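Local coordinates for protein probable phenazine-specific methyltransferase (Pseudomonas aeruginosa, PDB 2IP2) that transfers a methyl group from S-adenosyl-L-methionine to phenazine-1-carboxylate, giving 5-methylphenazine-1-carboxylate on the way to pyocyanin, and forms a homodimer in solution, at residues Leu100-Pro112 / Gly123-Leu136. Sequence-based numbering, arbitrary orientation.
Sequences LFYGEEFHAAWTP and GFELAFGEDFYSYL
The Phe124 ring carries Phe128 CD2 over the centre of one face and Phe132 CD1 over the centre of the other, while Glu105 CG of the facing helix meets its edge, 4.0 Å from CE2. Phe132 CE1 lies 3.6 Å from Phe106 CE1, the two rings meeting obliquely with planes at 37°, and 4.0 Å from Phe101 CZ, where the two edges abut. With CG anti to the backbone N (chi1 -176°), Phe132 extends across to both rings. Phe128 turns its edge to the carbonyl oxygen of Glu105, and its CE2 stops 3.7 Å from Ala108 CB. Helices 105-109 and 123-128 cross almost at right angles (95°), with Ala109 CB 3.7 Å from Phe124 CA. Gly123 CA also makes a weak CA-H...O contact with Ala109 O (3.1 Å), having no CB to collide with that oxygen. Beyond it, Pro112 CG rests on Leu126 CB. The contact joins helices of an all-helical region: Phe146 of helix 140-150 meets Phe132 edge-to-face, and His107 and Thr111 hydrogen-bond the second subunit. Within the packing, the Glu105 chain bends at chi2; OE1 lies 3.7 Å above the Phe101 ring plane, toward its rim, and Tyr135 OH donates to the anti lone pair of OE2 at 2.8 Å. Arg145 forms a salt bridge with OE2, so a hydroxyl and a guanidinium hold this oxygen, which would be expected to stabilise the carboxylate's negative charge in a largely apolar contact.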
loop_
_atom_site.group_PDB
_atom_site.type_symbol
_atom_site.label_atom_id
_atom_site.label_comp_id
_atom_site.label_asym_id
_atom_site.label_seq_id
_atom_site.Cartn_x
_atom_site.Cartn_y
_atom_site.Cartn_z
ATOM N N LEU A 100 -4.816 -11.985 -6.248
ATOM C CA LEU A 100 -6.291 -11.966 -6.261
ATOM C C LEU A 100 -6.862 -12.209 -4.879
ATOM O O LEU A 100 -7.709 -11.440 -4.443
ATOM C CB LEU A 100 -6.874 -12.962 -7.281
ATOM C CG LEU A 100 -6.585 -12.646 -8.776
ATOM C CD1 LEU A 100 -7.048 -13.840 -9.666
ATOM C CD2 LEU A 100 -7.169 -11.251 -9.187
ATOM N N PHE A 101 -6.363 -13.235 -4.178
ATOM C CA PHE A 101 -6.864 -13.561 -2.828
ATOM C C PHE A 101 -6.540 -12.426 -1.868
ATOM O O PHE A 101 -7.359 -11.978 -1.074
ATOM C CB PHE A 101 -6.261 -14.879 -2.336
ATOM C CG PHE A 101 -7.022 -15.464 -1.170
ATOM C CD1 PHE A 101 -6.768 -15.007 0.114
ATOM C CD2 PHE A 101 -8.045 -16.373 -1.378
ATOM C CE1 PHE A 101 -7.472 -15.517 1.228
ATOM C CE2 PHE A 101 -8.777 -16.888 -0.282
ATOM C CZ PHE A 101 -8.471 -16.443 1.030
ATOM N N TYR A 102 -5.357 -11.859 -2.025
ATOM C CA TYR A 102 -4.934 -10.790 -1.098
ATOM C C TYR A 102 -5.740 -9.523 -1.321
ATOM O O TYR A 102 -6.081 -8.795 -0.374
ATOM C CB TYR A 102 -3.473 -10.544 -1.330
ATOM C CG TYR A 102 -2.556 -11.523 -0.598
ATOM C CD1 TYR A 102 -2.948 -12.835 -0.276
ATOM C CD2 TYR A 102 -1.300 -11.122 -0.233
ATOM C CE1 TYR A 102 -2.056 -13.705 0.441
ATOM C CE2 TYR A 102 -0.411 -11.976 0.473
ATOM C CZ TYR A 102 -0.786 -13.236 0.780
ATOM O OH TYR A 102 0.131 -14.056 1.440
ATOM N N GLY A 103 -6.104 -9.300 -2.590
ATOM C CA GLY A 103 -6.916 -8.123 -2.980
ATOM C C GLY A 103 -8.414 -8.278 -2.796
ATOM O O GLY A 103 -9.163 -7.329 -3.029
ATOM N N GLU A 104 -8.839 -9.438 -2.305
ATOM C CA GLU A 104 -10.262 -9.725 -2.081
ATOM C C GLU A 104 -10.398 -10.032 -0.626
ATOM O O GLU A 104 -10.511 -9.105 0.170
ATOM C CB GLU A 104 -10.728 -10.832 -3.035
ATOM C CG GLU A 104 -10.813 -10.281 -4.480
ATOM C CD GLU A 104 -10.961 -11.307 -5.635
ATOM O OE1 GLU A 104 -11.182 -12.541 -5.386
ATOM O OE2 GLU A 104 -10.830 -10.830 -6.809
ATOM N N GLU A 105 -10.322 -11.327 -0.227
ATOM C CA GLU A 105 -10.505 -11.681 1.158
ATOM C C GLU A 105 -9.595 -10.881 2.117
ATOM O O GLU A 105 -10.060 -10.430 3.147
ATOM C CB GLU A 105 -10.167 -13.143 1.355
ATOM C CG GLU A 105 -11.353 -14.047 1.200
ATOM C CD GLU A 105 -11.618 -14.415 -0.248
ATOM O OE1 GLU A 105 -10.905 -13.921 -1.157
ATOM O OE2 GLU A 105 -12.543 -15.250 -0.447
ATOM N N PHE A 106 -8.302 -10.772 1.821
ATOM C CA PHE A 106 -7.451 -10.039 2.783
ATOM C C PHE A 106 -7.561 -8.510 2.748
ATOM O O PHE A 106 -7.262 -7.827 3.742
ATOM C CB PHE A 106 -6.023 -10.484 2.697
ATOM C CG PHE A 106 -5.812 -11.904 3.186
ATOM C CD1 PHE A 106 -6.692 -12.482 4.149
ATOM C CD2 PHE A 106 -4.716 -12.644 2.704
ATOM C CE1 PHE A 106 -6.425 -13.806 4.654
ATOM C CE2 PHE A 106 -4.465 -13.948 3.164
ATOM C CZ PHE A 106 -5.288 -14.512 4.164
ATOM N N HIS A 107 -7.994 -7.977 1.625
ATOM C CA HIS A 107 -8.364 -6.533 1.583
ATOM C C HIS A 107 -9.576 -6.298 2.507
ATOM O O HIS A 107 -9.626 -5.321 3.274
ATOM C CB HIS A 107 -8.743 -6.133 0.156
ATOM C CG HIS A 107 -9.210 -4.708 0.031
ATOM N ND1 HIS A 107 -8.338 -3.639 -0.008
ATOM C CD2 HIS A 107 -10.457 -4.180 -0.069
ATOM C CE1 HIS A 107 -9.025 -2.502 -0.114
ATOM N NE2 HIS A 107 -10.314 -2.807 -0.154
ATOM N N ALA A 108 -10.565 -7.194 2.421
ATOM C CA ALA A 108 -11.668 -7.126 3.371
ATOM C C ALA A 108 -11.210 -7.248 4.811
ATOM O O ALA A 108 -11.690 -6.516 5.701
ATOM C CB ALA A 108 -12.672 -8.244 3.065
ATOM N N ALA A 109 -10.289 -8.168 5.050
ATOM C CA ALA A 109 -9.743 -8.454 6.427
ATOM C C ALA A 109 -9.038 -7.274 7.035
ATOM O O ALA A 109 -9.025 -7.064 8.299
ATOM C CB ALA A 109 -8.764 -9.631 6.362
ATOM N N TRP A 110 -8.335 -6.550 6.165
ATOM C CA TRP A 110 -7.539 -5.433 6.618
ATOM C C TRP A 110 -8.311 -4.137 6.728
ATOM O O TRP A 110 -7.773 -3.095 7.149
ATOM C CB TRP A 110 -6.297 -5.269 5.716
ATOM C CG TRP A 110 -5.148 -6.050 6.123
ATOM C CD1 TRP A 110 -4.748 -7.279 5.655
ATOM C CD2 TRP A 110 -4.137 -5.622 7.059
ATOM N NE1 TRP A 110 -3.553 -7.654 6.269
ATOM C CE2 TRP A 110 -3.158 -6.646 7.113
ATOM C CE3 TRP A 110 -3.987 -4.477 7.868
ATOM C CZ2 TRP A 110 -2.044 -6.577 7.943
ATOM C CZ3 TRP A 110 -2.858 -4.419 8.741
ATOM C CH2 TRP A 110 -1.918 -5.466 8.753
ATOM N N THR A 111 -9.583 -4.151 6.353
ATOM C CA THR A 111 -10.404 -2.944 6.514
ATOM C C THR A 111 -10.631 -2.637 8.027
ATOM O O THR A 111 -10.287 -1.563 8.468
ATOM C CB THR A 111 -11.688 -3.062 5.679
ATOM O OG1 THR A 111 -11.272 -3.072 4.320
ATOM C CG2 THR A 111 -12.672 -1.896 5.933
ATOM N N PRO A 112 -11.148 -3.613 8.839
ATOM C CA PRO A 112 -11.338 -3.295 10.285
ATOM C C PRO A 112 -10.087 -3.468 11.133
ATOM O O PRO A 112 -10.141 -3.936 12.299
ATOM C CB PRO A 112 -12.470 -4.266 10.703
ATOM C CG PRO A 112 -12.178 -5.468 9.863
ATOM C CD PRO A 112 -11.661 -4.946 8.487
ATOM N N GLY A 123 -8.998 -9.224 11.975
ATOM C CA GLY A 123 -9.808 -8.493 10.987
ATOM C C GLY A 123 -10.567 -9.405 10.042
ATOM O O GLY A 123 -11.715 -9.103 9.683
ATOM N N PHE A 124 -9.983 -10.551 9.713
ATOM C CA PHE A 124 -10.717 -11.493 8.838
ATOM C C PHE A 124 -12.069 -11.871 9.528
ATOM O O PHE A 124 -13.134 -11.818 8.923
ATOM C CB PHE A 124 -9.947 -12.763 8.499
ATOM C CG PHE A 124 -10.688 -13.622 7.495
ATOM C CD1 PHE A 124 -11.737 -14.507 7.922
ATOM C CD2 PHE A 124 -10.440 -13.472 6.133
ATOM C CE1 PHE A 124 -12.479 -15.272 6.995
ATOM C CE2 PHE A 124 -11.148 -14.248 5.176
ATOM C CZ PHE A 124 -12.210 -15.134 5.615
ATOM N N GLU A 125 -11.987 -12.240 10.792
ATOM C CA GLU A 125 -13.191 -12.628 11.556
ATOM C C GLU A 125 -14.168 -11.448 11.692
ATOM O O GLU A 125 -15.423 -11.612 11.554
ATOM C CB GLU A 125 -12.768 -13.136 12.922
ATOM C CG GLU A 125 -14.042 -13.620 13.732
ATOM C CD GLU A 125 -13.710 -14.503 14.897
ATOM O OE1 GLU A 125 -12.547 -14.909 15.045
ATOM O OE2 GLU A 125 -14.655 -14.809 15.639
ATOM N N LEU A 126 -13.635 -10.238 11.978
ATOM C CA LEU A 126 -14.521 -9.070 11.987
ATOM C C LEU A 126 -15.253 -8.864 10.665
ATOM O O LEU A 126 -16.463 -8.598 10.658
ATOM C CB LEU A 126 -13.794 -7.804 12.431
ATOM C CG LEU A 126 -13.291 -7.838 13.894
ATOM C CD1 LEU A 126 -12.397 -6.587 14.072
ATOM C CD2 LEU A 126 -14.447 -7.814 14.933
ATOM N N ALA A 127 -14.511 -8.969 9.557
ATOM C CA ALA A 127 -15.026 -8.731 8.203
ATOM C C ALA A 127 -16.056 -9.785 7.753
ATOM O O ALA A 127 -17.013 -9.460 7.053
ATOM C CB ALA A 127 -13.882 -8.742 7.188
ATOM N N PHE A 128 -15.814 -11.043 8.096
ATOM C CA PHE A 128 -16.619 -12.142 7.470
ATOM C C PHE A 128 -17.601 -12.737 8.495
ATOM O O PHE A 128 -18.518 -13.516 8.137
ATOM C CB PHE A 128 -15.687 -13.201 6.845
ATOM C CG PHE A 128 -15.066 -12.744 5.547
ATOM C CD1 PHE A 128 -15.725 -12.939 4.331
ATOM C CD2 PHE A 128 -13.814 -12.126 5.534
ATOM C CE1 PHE A 128 -15.175 -12.478 3.125
ATOM C CE2 PHE A 128 -13.259 -11.649 4.372
ATOM C CZ PHE A 128 -13.917 -11.830 3.131
ATOM N N GLY A 129 -17.398 -12.397 9.763
ATOM C CA GLY A 129 -18.275 -12.913 10.826
ATOM C C GLY A 129 -17.988 -14.383 11.104
ATOM O O GLY A 129 -18.873 -15.121 11.585
ATOM N N GLU A 130 -16.769 -14.804 10.804
ATOM C CA GLU A 130 -16.378 -16.213 10.815
ATOM C C GLU A 130 -14.852 -16.341 10.832
ATOM O O GLU A 130 -14.157 -15.575 10.121
ATOM C CB GLU A 130 -16.914 -16.873 9.529
ATOM C CG GLU A 130 -16.766 -18.352 9.509
ATOM C CD GLU A 130 -17.267 -18.999 8.197
ATOM O OE1 GLU A 130 -17.533 -18.300 7.221
ATOM O OE2 GLU A 130 -17.381 -20.230 8.146
ATOM N N ASP A 131 -14.307 -17.299 11.578
ATOM C CA ASP A 131 -12.875 -17.390 11.620
ATOM C C ASP A 131 -12.323 -17.932 10.306
ATOM O O ASP A 131 -13.014 -18.670 9.582
ATOM C CB ASP A 131 -12.364 -18.133 12.869
ATOM C CG ASP A 131 -12.413 -19.621 12.716
ATOM O OD1 ASP A 131 -13.450 -20.209 13.095
ATOM O OD2 ASP A 131 -11.419 -20.212 12.237
ATOM N N PHE A 132 -11.085 -17.554 10.000
ATOM C CA PHE A 132 -10.466 -17.838 8.704
ATOM C C PHE A 132 -10.487 -19.332 8.282
ATOM O O PHE A 132 -10.928 -19.667 7.174
ATOM C CB PHE A 132 -9.002 -17.338 8.710
ATOM C CG PHE A 132 -8.290 -17.497 7.375
ATOM C CD1 PHE A 132 -8.762 -16.829 6.256
ATOM C CD2 PHE A 132 -7.227 -18.391 7.226
ATOM C CE1 PHE A 132 -8.138 -16.964 4.993
ATOM C CE2 PHE A 132 -6.587 -18.533 5.956
ATOM C CZ PHE A 132 -7.077 -17.802 4.849
ATOM N N TYR A 133 -9.947 -20.199 9.130
ATOM C CA TYR A 133 -9.901 -21.630 8.782
ATOM C C TYR A 133 -11.278 -22.278 8.775
ATOM O O TYR A 133 -11.504 -23.173 7.966
ATOM C CB TYR A 133 -8.925 -22.444 9.650
ATOM C CG TYR A 133 -7.512 -22.053 9.326
ATOM C CD1 TYR A 133 -6.992 -22.288 8.047
ATOM C CD2 TYR A 133 -6.710 -21.378 10.277
ATOM C CE1 TYR A 133 -5.683 -21.887 7.710
ATOM C CE2 TYR A 133 -5.412 -20.972 9.958
ATOM C CZ TYR A 133 -4.907 -21.231 8.675
ATOM O OH TYR A 133 -3.612 -20.833 8.360
ATOM N N SER A 134 -12.194 -21.791 9.601
ATOM C CA SER A 134 -13.604 -22.280 9.503
ATOM C C SER A 134 -14.199 -21.918 8.152
ATOM O O SER A 134 -14.843 -22.776 7.515
ATOM C CB SER A 134 -14.491 -21.740 10.610
ATOM O OG SER A 134 -14.003 -22.172 11.852
ATOM N N TYR A 135 -13.983 -20.655 7.734
ATOM C CA TYR A 135 -14.377 -20.151 6.383
ATOM C C TYR A 135 -13.827 -20.981 5.230
ATOM O O TYR A 135 -14.577 -21.275 4.293
ATOM C CB TYR A 135 -13.937 -18.670 6.219
ATOM C CG TYR A 135 -14.149 -18.017 4.881
ATOM C CD1 TYR A 135 -15.375 -17.474 4.532
ATOM C CD2 TYR A 135 -13.088 -17.899 3.966
ATOM C CE1 TYR A 135 -15.567 -16.848 3.268
ATOM C CE2 TYR A 135 -13.266 -17.280 2.723
ATOM C CZ TYR A 135 -14.504 -16.788 2.381
ATOM O OH TYR A 135 -14.677 -16.173 1.161
ATOM N N LEU A 136 -12.525 -21.292 5.251
ATOM C CA LEU A 136 -11.882 -22.104 4.201
ATOM C C LEU A 136 -12.451 -23.532 4.119
ATOM O O LEU A 136 -12.709 -24.024 3.018
ATOM C CB LEU A 136 -10.357 -22.197 4.394
ATOM C CG LEU A 136 -9.596 -20.878 4.210
ATOM C CD1 LEU A 136 -8.118 -21.285 4.284
ATOM C CD2 LEU A 136 -9.893 -20.159 2.930
#